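Local coordinates for protein halocarboxylic acid dehalogenase DehI (Pseudomonas putida, PDB 3BJX) that probably hydrolyses the carbon-halogen bond of haloalkanoic acids, as a Group I haloacid dehalogenase with an alpha-helical fold, at residues Val50-Gly53 and Cys54-Ala58. Residues are numbered along the deposited sequence; the frame is centred on the assembly and turned at random.
With SO4 (sulfate ion), chain E.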
loop_
_atom_site.group_PDB
_atom_site.type_symbol
_atom_site.label_atom_id
_atom_site.label_comp_id
_atom_site.label_asym_id
_atom_site.label_seq_id
_atom_site.Cartn_x
_atom_site.Cartn_y
_atom_site.Cartn_z
ATOM N N VAL A 50 4.358 -7.938 19.329
ATOM C CA VAL A 50 3.368 -8.199 18.291
ATOM C C VAL A 50 3.449 -7.049 17.293
ATOM O O VAL A 50 3.371 -5.879 17.695
ATOM C CB VAL A 50 1.925 -8.351 18.885
ATOM C CG1 VAL A 50 0.891 -8.328 17.796
ATOM C CG2 VAL A 50 1.812 -9.669 19.665
ATOM N N ALA A 51 3.651 -7.390 16.013
ATOM C CA ALA A 51 3.866 -6.410 14.963
ATOM C C ALA A 51 2.735 -5.403 14.954
ATOM O O ALA A 51 1.572 -5.785 15.146
ATOM C CB ALA A 51 3.969 -7.069 13.624
ATOM N N PHE A 52 3.094 -4.129 14.780
ATOM C CA PHE A 52 2.147 -3.048 14.516
ATOM C C PHE A 52 1.045 -3.507 13.526
ATOM O O PHE A 52 -0.145 -3.271 13.754
ATOM C CB PHE A 52 2.937 -1.827 13.975
ATOM C CG PHE A 52 2.113 -0.560 13.752
ATOM C CD1 PHE A 52 0.941 -0.311 14.453
ATOM C CD2 PHE A 52 2.578 0.420 12.855
ATOM C CE1 PHE A 52 0.220 0.873 14.235
ATOM C CE2 PHE A 52 1.881 1.606 12.649
ATOM C CZ PHE A 52 0.700 1.834 13.340
ATOM N N GLY A 53 1.442 -4.180 12.446
ATOM C CA GLY A 53 0.504 -4.662 11.443
ATOM C C GLY A 53 -0.522 -5.630 11.993
ATOM O O GLY A 53 -1.698 -5.591 11.615
ATOM N N CYS A 54 -0.079 -6.514 12.881
ATOM C CA CYS A 54 -1.007 -7.436 13.555
ATOM C C CYS A 54 -1.959 -6.708 14.490
ATOM O O CYS A 54 -3.136 -7.028 14.525
ATOM C CB CYS A 54 -0.252 -8.503 14.320
ATOM S SG CYS A 54 0.529 -9.644 13.216
ATOM N N ARG A 55 -1.443 -5.727 15.226
ATOM C CA ARG A 55 -2.243 -4.949 16.168
ATOM C C ARG A 55 -3.354 -4.148 15.482
ATOM O O ARG A 55 -4.431 -3.934 16.076
ATOM C CB ARG A 55 -1.351 -4.027 17.024
ATOM C CG ARG A 55 -0.183 -4.769 17.678
ATOM C CD ARG A 55 0.434 -3.985 18.824
ATOM N NE ARG A 55 0.939 -2.654 18.465
ATOM C CZ ARG A 55 2.220 -2.354 18.234
ATOM N NH1 ARG A 55 3.159 -3.291 18.266
ATOM N NH2 ARG A 55 2.565 -1.093 17.943
ATOM N N VAL A 56 -3.089 -3.707 14.252
ATOM C CA VAL A 56 -4.113 -3.093 13.414
ATOM C C VAL A 56 -5.141 -4.116 12.915
ATOM O O VAL A 56 -6.332 -3.812 12.853
ATOM C CB VAL A 56 -3.488 -2.300 12.229
ATOM C CG1 VAL A 56 -4.565 -1.786 11.283
ATOM C CG2 VAL A 56 -2.621 -1.135 12.777
ATOM N N LEU A 57 -4.666 -5.318 12.581
ATOM C CA LEU A 57 -5.504 -6.422 12.079
ATOM C C LEU A 57 -6.398 -6.943 13.173
ATOM O O LEU A 57 -7.508 -7.403 12.911
ATOM C CB LEU A 57 -4.642 -7.588 11.571
ATOM C CG LEU A 57 -3.768 -7.376 10.341
ATOM C CD1 LEU A 57 -2.880 -8.630 10.075
ATOM C CD2 LEU A 57 -4.615 -6.993 9.104
ATOM N N ALA A 58 -5.882 -6.879 14.398
ATOM C CA ALA A 58 -6.626 -7.164 15.611
ATOM C C ALA A 58 -7.897 -6.321 15.771
ATOM O O ALA A 58 -8.779 -6.690 16.553
ATOM C CB ALA A 58 -5.717 -6.968 16.827
HETATM S S SO4 E . 6.448 -3.582 13.514
HETATM O O1 SO4 E . 7.839 -3.970 13.819
HETATM O O2 SO4 E . 5.885 -4.496 12.520
HETATM O O3 SO4 E . 5.664 -3.660 14.737
HETATM O O4 SO4 E . 6.362 -2.219 12.987
#
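Arg55 folds back over the first turn of helix 52-57, and its NH1 donates to Val50 O at 2.7 Å, arriving nearly along the C=O axis although the hydrogen bond is bent (N-H...O angle 133°). A bend at the third torsion sets one face of the guanidinium above Phe52 CA; a long, flat, multi-donor group suits this place, because NE also reaches Gln24 and NH1 Ser203. Replacing Arg55 by alanine would probably cost Val50 O, Gln24 and Ser203 a partner and uncover the backbone at Phe52.

Backbone bonds wind the turn. Ala51, at the N-cap position, has no side-chain acceptor; its carbonyl O serves Arg55 N at 3.0 Å and, weakly, Cys54 N. Phe52 O takes Val56 N, and Gly53 O takes Leu57 N. At the amino end, Phe52 N gives a 2.6 Å, almost straight (172°) hydrogen bond to O3 of a sulfate, probably from the crystallisation liquor. Ser203 OG and Trp49 NE1 also hydrogen-bond this anion, which the helix dipole probably favours.

Apolar contacts fill the flanks. Val50 CG1 rests 3.7 Å from Cys54 CB and also meets the aliphatic CG of Arg55. With its CG anti to the backbone N (chi1 -175°), Phe52 brings CE1 within 3.8 Å of Val56 CG2, one turn on, while its ring meets that of His199.

The short helix is buried among longer ones: Val50 and Arg55 touch Tyr38 of helix 32-45, Cys54 and Leu57 pack on helix 112-143, and Val56 on helix 267-299 and on Ala271 of the second subunit.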